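Local coordinates for protein 4-oxalocrotonate tautomerase family enzyme (Burkholderia sp. RPE67, PDB 6VVM) that belongs to the 4-oxalocrotonate tautomerase family and assembles as a trimer, each chain joining two successive beta-alpha-beta units whose strands form one mixed sheet, at residues 14-19 with 40-45; 48-53 with 59-64; 75-80 with 101-106; 84-89 with 94-99. One frame throughout, in Å; residues are numbered along the deposited sequence.

From the N terminus, strand 2-8, helix 13-31 and strand 39-45 form the first beta-alpha-beta unit, and contact 1 closes it by laying the start of the helix on the end strand. Contact 2 follows in series: it closes the short loop between strand 50-52 and the approach to strand 63-69. Contact 3 then closes the second unit, tying helix 74-92 to strand 100-106. Contact 4 lies wholly within that span, where the later part of the same helix meets the turn before strand 100-106. Contacts 1 and 3 lie on opposite sides of the chain's centre, about 20 Å apart between centres, yet reach one sheet.

Contact 1. Residues 14-19 with 40-45; sequences ERKASL and ILLTEL
K16 on the helix and E44 on the strand form the polar half of this contact, a salt bridge with K16 NZ 2.6 Å from E44 OE2. The ammonium sits above the carboxylate, 55° out of its plane, and the two side chains meet at about a right angle. E44 OE1 stays back, 3.9 Å from K16 NZ, which makes this a one-oxygen grip. A bend at the third torsion of the lysine (chi3 -93°) turns CE and NZ toward E44, whose own side chain is extended beyond CG. K16 NZ also makes a salt bridge to D110 of the second subunit and a long, weak ion pair with D13; this cluster of acids would be expected to favour the charged ammonium.

Both segments belong to the beta-alpha-beta unit of strand 2-8, helix 13-31 and strand 39-45. Helix 14-19 lies over strand segment 40-45 with the short axes 10.4 Å apart and their directions 138° from each other.

The apolar half centres on L42, whose two methyls serve different helix residues. L42 CD1 meets the foot of the lysine, 3.7 Å from K16 CB, and CG of the same lysine lies only slightly farther off. L42 CD2 turns to L19, with L19 CD2 3.7 Å away; here the two leucines approach at a slant, branch against branch. I20, one turn along from K16, and V5 of strand 2-8 also touch L42. At the start of the strand segment, I40 and L41 pair antiparallel with a strand of the second subunit, carrying the sheet across the interface.

Contact 2. Residues 48-53 with 59-64; sequences SNIGLG and AALPVI
Strand 50-52 passes over the 3-10 turn at A59 and A60, bringing the CA atoms of L52 and A60 within 4.9 Å, and the two segments meet through apolar side chains and not as a ladder. The A60 methyl fits between the side chains of I50 and L52, which point to the same side of the strand. A60 CB lies 3.5 Å from I50 CG2 and 3.7 Å from L52 CB, while G51 O also touches the methyl, 3.4 Å from A60 CB.

I50 alone of this segment meets L61. Its CG2 branch is anti to the backbone N, with CG1 beside that N (chi1 -42°), and CG2 therefore faces both A60 and L61: I50 CG2 is 3.7 Å from L61 CG. The second branch adds a methyl-to-methyl contact, I50 CD1 to L61 CD1 at 3.8 Å, and the two side chains stand at about a right angle to each other. At the other end L52 CD2 covers the edge of the turn, 3.8 Å from A59 CB, and also brushes the A59 carbonyl.

G51 and L52 pair antiparallel with a strand of the third subunit, and A60 O accepts a hydrogen bond from R100 NE of that subunit, so the contact sits in the trimer interface. Within the chain, a cis peptide precedes P62 and leads into strand 63-69. L61 packs on Y6 and P8 of strand 2-8, P62 rests on L92 at the end of helix 74-92, and V63 and I64 touch strand 100-106.

Contact 3. Residues 75-80 with 101-106; sequences AQKEAL and VMIKDI
K77 of helix 75-80 runs outward to D105 near the C-terminal end of strand 101-106, passing I103 on the way. The lysine starts with CB against the end of the isoleucine: K77 CB is 3.8 Å from I103 CD1, a methyl that also comes near the carbonyl oxygen of K77. CG lies anti to the carbonyl carbon (chi1 -63°), and from there the side chain is fully extended, so CG and CD act as a straight arm carrying the charge beyond the apolar patch. CE is the first atom to feel the acid, 3.2 Å from D105 OD1. At the tip, K77 NZ forms a salt bridge to D105 OD2 at a short 2.5 Å, reaching that oxygen on its syn side, 26° out of the carboxylate plane; D105 OD1 lies farther from K77 NZ, at 3.1 Å. The lysine and aspartate side chains approach from opposite directions.

I103 CD1 is shared with L80, one turn on, whose CD2 lies 4.1 Å away at a slant. The short axes of 75-80 and 101-106 approach to 10.0 Å, their directions 143° apart, as parts of the beta-alpha-beta unit of strand 63-69, helix 74-92 and strand 100-106. The helix's L80 also touches T27, A30 and I31 of helix 13-31.

N49 of the third subunit spans the ion pair: its ND2 bonds to D105 OD2 and to I103 O, while its OD1 takes a weak bond from K77 NZ. With the ion pair bridged by the amide of that residue, the two charges would be expected to stabilise each other at the subunit interface.

Contact 4. Residues 84-89 with 94-99; sequences LSETSA and VSLQST
The turn that links helix 74-92 to strand 100-106 folds back on the helix, with V94, L96 and T99 packed against S85 and A89. One backbone bond ties the two: V94 N donates to A89 O at 2.9 Å with an N-H...O angle of 156°. It reaches back five residues, past the helix end.

The A89 methyl is the middle of the packing. A89 CB lies 3.2 Å from V94 O, 3.7 Å from L96 CA and 4.0 Å from T99 CG2, so it is hemmed in by the turn's backbone and one methyl. L96 CD1 lies over both backbone and side chain of the helix, 3.5 Å from S85 C and close to S85 CB and E86 N.

T99 turns OG1 between its own N and carbonyl carbon (chi1 63°), where OG1 donates to L96 O in the carbonyl plane and also lies 3.4 Å from S85 CB. A water bridges the S85 hydroxyl and the T99 backbone carbonyl, donating to S85 OG at 2.7 Å and to T99 O, while S85 OG in turn bonds to I81 O.

The turn lies over P62, which touches V94, S98 and T99, and S85 and T99 meet G54 of the third subunit. Behind the helix segment, T87 and S88 rest on L23 of helix 13-31, and L84 lies on I64 and A66 of strand 63-69.

Contact 1. Residues 14-19 with 40-45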
loop_
_atom_site.group_PDB
_atom_site.type_symbol
_atom_site.label_atom_id
_atom_site.label_comp_id
_atom_site.label_asym_id
_atom_site.label_seq_id
_atom_site.Cartn_x
_atom_site.Cartn_y
_atom_site.Cartn_z
ATOM N N GLU A 14 1.439 24.020 3.619
ATOM C CA GLU A 14 2.758 24.279 4.187
ATOM C C GLU A 14 3.131 23.205 5.204
ATOM O O GLU A 14 4.288 22.788 5.280
ATOM C CB GLU A 14 2.813 25.673 4.828
ATOM C CG GLU A 14 4.198 26.019 5.419
ATOM C CD GLU A 14 4.254 27.399 6.064
ATOM O OE1 GLU A 14 3.246 28.123 6.001
ATOM O OE2 GLU A 14 5.313 27.761 6.629
ATOM N N ARG A 15 2.166 22.740 5.996
ATOM C CA ARG A 15 2.479 21.686 6.952
ATOM C C ARG A 15 2.815 20.379 6.244
ATOM O O ARG A 15 3.710 19.645 6.679
ATOM C CB ARG A 15 1.321 21.479 7.927
ATOM C CG ARG A 15 1.655 20.477 9.010
ATOM C CD ARG A 15 0.561 20.370 10.035
ATOM N NE ARG A 15 0.759 21.286 11.159
ATOM C CZ ARG A 15 -0.144 21.466 12.120
ATOM N NH1 ARG A 15 -1.300 20.810 12.072
ATOM N NH2 ARG A 15 0.096 22.306 13.114
ATOM N N LYS A 16 2.090 20.055 5.166
ATOM C CA LYS A 16 2.433 18.868 4.393
ATOM C C LYS A 16 3.829 18.995 3.796
ATOM O O LYS A 16 4.607 18.036 3.805
ATOM C CB LYS A 16 1.392 18.634 3.301
ATOM C CG LYS A 16 0.018 18.296 3.859
ATOM C CD LYS A 16 -0.917 17.805 2.770
ATOM C CE LYS A 16 -1.740 18.922 2.163
ATOM N NZ LYS A 16 -3.019 18.324 1.607
ATOM N N ALA A 17 4.164 20.179 3.276
ATOM C CA ALA A 17 5.527 20.417 2.807
ATOM C C ALA A 17 6.548 20.272 3.939
ATOM O O ALA A 17 7.639 19.729 3.731
ATOM C CB ALA A 17 5.619 21.807 2.166
ATOM N N SER A 18 6.210 20.725 5.150
ATOM C CA SER A 18 7.146 20.562 6.264
ATOM C C SER A 18 7.222 19.104 6.707
ATOM O O SER A 18 8.268 18.642 7.172
ATOM C CB SER A 18 6.745 21.471 7.429
ATOM O OG SER A 18 7.472 21.146 8.600
ATOM N N LEU A 19 6.145 18.348 6.520
ATOM C CA LEU A 19 6.210 16.922 6.819
ATOM C C LEU A 19 7.089 16.184 5.819
ATOM O O LEU A 19 7.862 15.301 6.208
ATOM C CB LEU A 19 4.804 16.329 6.821
ATOM C CG LEU A 19 4.754 14.818 7.075
ATOM C CD1 LEU A 19 5.178 14.506 8.496
ATOM C CD2 LEU A 19 3.340 14.261 6.799
ATOM N N ILE A 40 8.038 10.371 -1.265
ATOM C CA ILE A 40 6.974 10.354 -0.264
ATOM C C ILE A 40 5.619 10.542 -0.929
ATOM O O ILE A 40 5.445 11.418 -1.781
ATOM C CB ILE A 40 7.196 11.438 0.809
ATOM C CG1 ILE A 40 8.539 11.213 1.505
ATOM C CG2 ILE A 40 6.036 11.453 1.830
ATOM C CD1 ILE A 40 8.890 12.280 2.459
ATOM N N LEU A 41 4.634 9.769 -0.493
ATOM C CA LEU A 41 3.251 10.048 -0.847
ATOM C C LEU A 41 2.452 10.177 0.431
ATOM O O LEU A 41 2.540 9.314 1.311
ATOM C CB LEU A 41 2.636 8.969 -1.758
ATOM C CG LEU A 41 2.663 7.486 -1.376
ATOM C CD1 LEU A 41 1.431 6.742 -1.984
ATOM C CD2 LEU A 41 3.950 6.834 -1.847
ATOM N N LEU A 42 1.717 11.274 0.549
ATOM C CA LEU A 42 0.785 11.487 1.645
ATOM C C LEU A 42 -0.595 11.066 1.163
ATOM O O LEU A 42 -1.037 11.505 0.098
ATOM C CB LEU A 42 0.767 12.949 2.092
ATOM C CG LEU A 42 2.156 13.512 2.405
ATOM C CD1 LEU A 42 2.063 14.993 2.736
ATOM C CD2 LEU A 42 2.788 12.709 3.535
ATOM N N THR A 43 -1.251 10.198 1.926
ATOM C CA THR A 43 -2.584 9.698 1.580
ATOM C C THR A 43 -3.564 10.253 2.608
ATOM O O THR A 43 -3.692 9.722 3.718
ATOM C CB THR A 43 -2.590 8.172 1.524
ATOM O OG1 THR A 43 -1.733 7.738 0.458
ATOM C CG2 THR A 43 -4.019 7.639 1.252
ATOM N N GLU A 44 -4.211 11.361 2.252
ATOM C CA GLU A 44 -5.185 12.006 3.118
ATOM C C GLU A 44 -6.494 11.225 3.099
ATOM O O GLU A 44 -6.977 10.851 2.033
ATOM C CB GLU A 44 -5.467 13.429 2.636
ATOM C CG GLU A 44 -4.544 14.495 3.133
ATOM C CD GLU A 44 -5.048 15.884 2.766
ATOM O OE1 GLU A 44 -6.071 15.987 2.044
ATOM O OE2 GLU A 44 -4.427 16.864 3.205
ATOM N N LEU A 45 -7.076 10.997 4.279
ATOM C CA LEU A 45 -8.339 10.272 4.357
ATOM C C LEU A 45 -9.389 11.059 5.128
ATOM O O LEU A 45 -9.093 11.654 6.173
ATOM C CB LEU A 45 -8.153 8.902 5.031
ATOM C CG LEU A 45 -7.210 7.922 4.339
ATOM C CD1 LEU A 45 -7.267 6.558 5.029
ATOM C CD2 LEU A 45 -7.559 7.796 2.862
#

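Contact 2. Residues 48-53 with 59-64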
loop_
_atom_site.group_PDB
_atom_site.type_symbol
_atom_site.label_atom_id
_atom_site.label_comp_id
_atom_site.label_asym_id
_atom_site.label_seq_id
_atom_site.Cartn_x
_atom_site.Cartn_y
_atom_site.Cartn_z
ATOM N N SER A 48 -14.556 9.484 7.846
ATOM C CA SER A 48 -15.413 8.348 7.517
ATOM C C SER A 48 -14.624 7.110 7.112
ATOM O O SER A 48 -15.132 5.990 7.250
ATOM C CB SER A 48 -16.364 8.738 6.386
ATOM O OG SER A 48 -15.657 9.020 5.183
ATOM N N ASN A 49 -13.390 7.286 6.630
ATOM C CA ASN A 49 -12.566 6.207 6.109
ATOM C C ASN A 49 -11.528 5.700 7.105
ATOM O O ASN A 49 -10.735 4.826 6.746
ATOM C CB ASN A 49 -11.852 6.672 4.825
ATOM C CG ASN A 49 -12.808 6.865 3.646
ATOM O OD1 ASN A 49 -13.961 7.259 3.817
ATOM N ND2 ASN A 49 -12.315 6.591 2.429
ATOM N N ILE A 50 -11.514 6.209 8.340
ATOM C CA ILE A 50 -10.446 5.940 9.298
ATOM C C ILE A 50 -11.030 5.257 10.524
ATOM O O ILE A 50 -11.862 5.848 11.222
ATOM C CB ILE A 50 -9.732 7.230 9.729
ATOM C CG1 ILE A 50 -9.478 8.156 8.545
ATOM C CG2 ILE A 50 -8.454 6.893 10.441
ATOM C CD1 ILE A 50 -9.064 9.569 8.977
ATOM N N GLY A 51 -10.527 4.066 10.843
ATOM C CA GLY A 51 -11.033 3.334 11.994
ATOM C C GLY A 51 -10.023 3.059 13.091
ATOM O O GLY A 51 -8.899 2.623 12.825
ATOM N N LEU A 52 -10.421 3.315 14.339
ATOM C CA LEU A 52 -9.622 3.015 15.523
ATOM C C LEU A 52 -10.517 2.311 16.531
ATOM O O LEU A 52 -11.557 2.854 16.927
ATOM C CB LEU A 52 -9.026 4.283 16.136
ATOM C CG LEU A 52 -8.387 4.156 17.523
ATOM C CD1 LEU A 52 -7.414 2.997 17.573
ATOM C CD2 LEU A 52 -7.687 5.460 17.955
ATOM N N GLY A 53 -10.126 1.104 16.937
ATOM C CA GLY A 53 -10.979 0.354 17.840
ATOM C C GLY A 53 -12.367 0.096 17.301
ATOM O O GLY A 53 -13.297 -0.125 18.081
ATOM N N ALA A 59 -7.978 9.864 15.088
ATOM C CA ALA A 59 -6.997 9.420 16.072
ATOM C C ALA A 59 -6.288 8.127 15.684
ATOM O O ALA A 59 -5.317 7.757 16.347
ATOM C CB ALA A 59 -7.681 9.230 17.427
ATOM N N ALA A 60 -6.752 7.422 14.652
ATOM C CA ALA A 60 -6.082 6.200 14.226
ATOM C C ALA A 60 -4.750 6.482 13.554
ATOM O O ALA A 60 -3.896 5.590 13.498
ATOM C CB ALA A 60 -6.965 5.413 13.260
ATOM N N LEU A 61 -4.572 7.690 13.038
ATOM C CA LEU A 61 -3.434 8.115 12.251
ATOM C C LEU A 61 -2.484 8.921 13.124
ATOM O O LEU A 61 -2.882 9.434 14.174
ATOM C CB LEU A 61 -3.928 8.940 11.057
ATOM C CG LEU A 61 -4.955 8.131 10.228
ATOM C CD1 LEU A 61 -5.316 8.810 8.925
ATOM C CD2 LEU A 61 -4.468 6.719 9.955
ATOM N N PRO A 62 -1.211 9.063 12.722
ATOM C CA PRO A 62 -0.657 8.628 11.427
ATOM C C PRO A 62 -0.063 7.216 11.362
ATOM O O PRO A 62 0.497 6.716 12.329
ATOM C CB PRO A 62 0.441 9.660 11.166
ATOM C CG PRO A 62 0.932 10.033 12.533
ATOM C CD PRO A 62 -0.210 9.788 13.530
ATOM N N VAL A 63 -0.196 6.595 10.193
ATOM C CA VAL A 63 0.433 5.316 9.886
ATOM C C VAL A 63 1.414 5.558 8.747
ATOM O O VAL A 63 1.039 6.100 7.703
ATOM C CB VAL A 63 -0.603 4.249 9.503
ATOM C CG1 VAL A 63 0.099 2.977 9.001
ATOM C CG2 VAL A 63 -1.522 3.954 10.699
ATOM N N ILE A 64 2.672 5.196 8.957
ATOM C CA ILE A 64 3.711 5.390 7.951
ATOM C C ILE A 64 4.150 4.025 7.453
ATOM O O ILE A 64 4.579 3.179 8.246
ATOM C CB ILE A 64 4.910 6.176 8.503
ATOM C CG1 ILE A 64 4.478 7.512 9.123
ATOM C CG2 ILE A 64 5.896 6.430 7.381
ATOM C CD1 ILE A 64 4.287 7.483 10.664
#

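Contact 3. Residues 75-80 with 101-106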
loop_
_atom_site.group_PDB
_atom_site.type_symbol
_atom_site.label_atom_id
_atom_site.label_comp_id
_atom_site.label_asym_id
_atom_site.label_seq_id
_atom_site.Cartn_x
_atom_site.Cartn_y
_atom_site.Cartn_z
ATOM N N ALA A 75 19.214 -2.397 13.626
ATOM C CA ALA A 75 19.546 -1.110 14.230
ATOM C C ALA A 75 19.109 0.053 13.348
ATOM O O ALA A 75 18.541 1.037 13.834
ATOM C CB ALA A 75 21.052 -1.037 14.491
ATOM N N GLN A 76 19.387 -0.030 12.048
ATOM C CA GLN A 76 18.933 1.017 11.136
ATOM C C GLN A 76 17.412 1.123 11.133
ATOM O O GLN A 76 16.854 2.227 11.150
ATOM C CB GLN A 76 19.436 0.741 9.723
ATOM C CG GLN A 76 20.949 0.929 9.538
ATOM C CD GLN A 76 21.390 0.613 8.125
ATOM O OE1 GLN A 76 21.460 -0.554 7.738
ATOM N NE2 GLN A 76 21.654 1.650 7.333
ATOM N N LYS A 77 16.728 -0.019 11.109
ATOM C CA LYS A 77 15.267 -0.001 11.069
ATOM C C LYS A 77 14.685 0.571 12.358
ATOM O O LYS A 77 13.701 1.316 12.323
ATOM C CB LYS A 77 14.747 -1.410 10.813
ATOM C CG LYS A 77 15.170 -1.973 9.481
ATOM C CD LYS A 77 14.600 -3.371 9.250
ATOM C CE LYS A 77 14.976 -3.894 7.869
ATOM N NZ LYS A 77 14.550 -5.305 7.709
ATOM N N GLU A 78 15.276 0.225 13.504
ATOM C CA GLU A 78 14.866 0.819 14.777
ATOM C C GLU A 78 15.014 2.335 14.753
ATOM O O GLU A 78 14.136 3.064 15.232
ATOM C CB GLU A 78 15.700 0.228 15.913
ATOM C CG GLU A 78 15.279 0.627 17.310
ATOM C CD GLU A 78 15.999 -0.191 18.364
ATOM O OE1 GLU A 78 16.671 0.407 19.225
ATOM O OE2 GLU A 78 15.913 -1.437 18.315
ATOM N N ALA A 79 16.133 2.826 14.213
ATOM C CA ALA A 79 16.333 4.267 14.113
ATOM C C ALA A 79 15.335 4.888 13.149
ATOM O O ALA A 79 14.782 5.961 13.423
ATOM C CB ALA A 79 17.771 4.578 13.688
ATOM N N LEU A 80 15.088 4.222 12.020
ATOM C CA LEU A 80 14.069 4.687 11.088
ATOM C C LEU A 80 12.710 4.813 11.773
ATOM O O LEU A 80 12.045 5.848 11.651
ATOM C CB LEU A 80 13.995 3.754 9.878
ATOM C CG LEU A 80 13.089 4.245 8.743
ATOM C CD1 LEU A 80 13.501 5.626 8.211
ATOM C CD2 LEU A 80 13.043 3.229 7.624
ATOM N N VAL A 101 4.505 2.696 12.465
ATOM C CA VAL A 101 5.418 2.542 11.335
ATOM C C VAL A 101 5.455 1.080 10.919
ATOM O O VAL A 101 5.572 0.188 11.767
ATOM C CB VAL A 101 6.847 3.027 11.669
ATOM C CG1 VAL A 101 7.794 2.739 10.482
ATOM C CG2 VAL A 101 6.832 4.512 12.026
ATOM N N MET A 102 5.387 0.837 9.612
ATOM C CA MET A 102 5.513 -0.508 9.072
ATOM C C MET A 102 6.521 -0.495 7.934
ATOM O O MET A 102 6.390 0.290 6.987
ATOM C CB MET A 102 4.151 -1.035 8.593
ATOM C CG MET A 102 3.237 -1.430 9.724
ATOM S SD MET A 102 1.522 -0.947 9.457
ATOM C CE MET A 102 1.175 -1.442 7.770
ATOM N N ILE A 103 7.544 -1.335 8.041
ATOM C CA ILE A 103 8.649 -1.356 7.086
ATOM C C ILE A 103 8.527 -2.593 6.217
ATOM O O ILE A 103 8.492 -3.716 6.731
ATOM C CB ILE A 103 10.017 -1.339 7.791
ATOM C CG1 ILE A 103 10.178 -0.055 8.619
ATOM C CG2 ILE A 103 11.139 -1.481 6.755
ATOM C CD1 ILE A 103 11.432 -0.028 9.440
ATOM N N LYS A 104 8.495 -2.387 4.904
ATOM C CA LYS A 104 8.521 -3.469 3.929
ATOM C C LYS A 104 9.922 -3.568 3.337
ATOM O O LYS A 104 10.439 -2.587 2.792
ATOM C CB LYS A 104 7.496 -3.245 2.822
ATOM C CG LYS A 104 6.055 -3.516 3.236
ATOM C CD LYS A 104 5.075 -3.001 2.198
ATOM C CE LYS A 104 4.624 -4.098 1.251
ATOM N NZ LYS A 104 3.127 -4.181 1.214
ATOM N N ASP A 105 10.533 -4.744 3.461
ATOM C CA ASP A 105 11.801 -5.055 2.818
ATOM C C ASP A 105 11.534 -5.674 1.451
ATOM O O ASP A 105 10.732 -6.605 1.345
ATOM C CB ASP A 105 12.605 -6.028 3.675
ATOM C CG ASP A 105 13.056 -5.411 4.979
ATOM O OD1 ASP A 105 13.692 -4.348 4.922
ATOM O OD2 ASP A 105 12.760 -5.980 6.050
ATOM N N ILE A 106 12.200 -5.165 0.419
ATOM C CA ILE A 106 12.045 -5.653 -0.952
ATOM C C ILE A 106 13.367 -6.290 -1.376
ATOM O O ILE A 106 14.388 -5.595 -1.426
ATOM C CB ILE A 106 11.649 -4.522 -1.923
ATOM C CG1 ILE A 106 10.404 -3.778 -1.433
ATOM C CG2 ILE A 106 11.424 -5.062 -3.357
ATOM C CD1 ILE A 106 9.116 -4.620 -1.393
#

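Contact 4. Residues 84-89 with 94-99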
loop_
_atom_site.group_PDB
_atom_site.type_symbol
_atom_site.label_atom_id
_atom_site.label_comp_id
_atom_site.label_asym_id
_atom_site.label_seq_id
_atom_site.Cartn_x
_atom_site.Cartn_y
_atom_site.Cartn_z
ATOM N N LEU A 84 11.048 8.518 12.035
ATOM C CA LEU A 84 9.806 8.787 11.318
ATOM C C LEU A 84 8.688 9.099 12.299
ATOM O O LEU A 84 7.895 10.024 12.076
ATOM C CB LEU A 84 9.432 7.600 10.420
ATOM C CG LEU A 84 10.357 7.253 9.229
ATOM C CD1 LEU A 84 9.832 6.002 8.475
ATOM C CD2 LEU A 84 10.491 8.429 8.274
ATOM N N SER A 85 8.648 8.366 13.417
ATOM C CA SER A 85 7.590 8.530 14.410
ATOM C C SER A 85 7.681 9.907 15.059
ATOM O O SER A 85 6.698 10.653 15.083
ATOM C CB SER A 85 7.689 7.437 15.478
ATOM O OG SER A 85 7.501 6.141 14.933
ATOM N N GLU A 86 8.874 10.269 15.564
ATOM C CA GLU A 86 9.059 11.570 16.212
ATOM C C GLU A 86 8.790 12.716 15.246
ATOM O O GLU A 86 8.153 13.706 15.620
ATOM C CB GLU A 86 10.474 11.686 16.784
ATOM C CG GLU A 86 10.851 13.118 17.195
ATOM C CD GLU A 86 10.007 13.624 18.357
ATOM O OE1 GLU A 86 9.533 12.790 19.158
ATOM O OE2 GLU A 86 9.800 14.854 18.470
ATOM N N THR A 87 9.256 12.590 13.994
ATOM C CA THR A 87 9.011 13.624 12.986
ATOM C C THR A 87 7.519 13.772 12.711
ATOM O O THR A 87 6.981 14.887 12.679
ATOM C CB THR A 87 9.739 13.286 11.681
ATOM O OG1 THR A 87 11.164 13.382 11.857
ATOM C CG2 THR A 87 9.306 14.253 10.584
ATOM N N SER A 88 6.843 12.652 12.467
ATOM C CA SER A 88 5.416 12.710 12.176
ATOM C C SER A 88 4.650 13.327 13.338
ATOM O O SER A 88 3.802 14.204 13.136
ATOM C CB SER A 88 4.896 11.306 11.864
ATOM O OG SER A 88 5.503 10.823 10.681
ATOM N N ALA A 89 4.962 12.908 14.568
ATOM C CA ALA A 89 4.218 13.411 15.718
ATOM C C ALA A 89 4.475 14.894 15.933
ATOM O O ALA A 89 3.553 15.642 16.273
ATOM C CB ALA A 89 4.582 12.616 16.972
ATOM N N VAL A 94 0.745 15.749 17.115
ATOM C CA VAL A 94 -0.001 14.698 17.793
ATOM C C VAL A 94 0.961 13.910 18.668
ATOM O O VAL A 94 2.181 14.039 18.567
ATOM C CB VAL A 94 -0.719 13.741 16.816
ATOM C CG1 VAL A 94 -1.814 14.470 16.046
ATOM C CG2 VAL A 94 0.290 13.101 15.877
ATOM N N SER A 95 0.390 13.057 19.515
ATOM C CA SER A 95 1.202 12.282 20.441
ATOM C C SER A 95 2.076 11.291 19.687
ATOM O O SER A 95 1.657 10.701 18.686
ATOM C CB SER A 95 0.309 11.532 21.433
ATOM O OG SER A 95 -0.074 10.286 20.887
ATOM N N LEU A 96 3.310 11.129 20.166
ATOM C CA LEU A 96 4.166 10.062 19.659
ATOM C C LEU A 96 3.492 8.705 19.806
ATOM O O LEU A 96 3.644 7.833 18.941
ATOM C CB LEU A 96 5.507 10.070 20.396
ATOM C CG LEU A 96 6.592 9.080 19.939
ATOM C CD1 LEU A 96 7.095 9.357 18.515
ATOM C CD2 LEU A 96 7.760 9.079 20.919
ATOM N N GLN A 97 2.719 8.527 20.881
ATOM C CA GLN A 97 2.077 7.250 21.162
ATOM C C GLN A 97 1.094 6.837 20.068
ATOM O O GLN A 97 0.849 5.641 19.889
ATOM C CB GLN A 97 1.371 7.339 22.529
ATOM C CG GLN A 97 2.314 7.300 23.735
ATOM C CD GLN A 97 2.895 8.665 24.129
ATOM O OE1 GLN A 97 2.826 9.635 23.367
ATOM N NE2 GLN A 97 3.481 8.736 25.329
ATOM N N SER A 98 0.560 7.793 19.307
ATOM C CA SER A 98 -0.405 7.512 18.257
ATOM C C SER A 98 0.226 7.076 16.936
ATOM O O SER A 98 -0.513 6.656 16.043
ATOM C CB SER A 98 -1.274 8.750 18.012
ATOM O OG SER A 98 -0.505 9.785 17.400
ATOM N N THR A 99 1.552 7.158 16.779
ATOM C CA THR A 99 2.180 6.885 15.490
ATOM C C THR A 99 2.466 5.395 15.303
ATOM O O THR A 99 2.838 4.686 16.246
ATOM C CB THR A 99 3.483 7.677 15.327
ATOM O OG1 THR A 99 4.415 7.263 16.325
ATOM C CG2 THR A 99 3.246 9.202 15.456
HETATM O O HOH W 1 5.787 4.269 15.898
#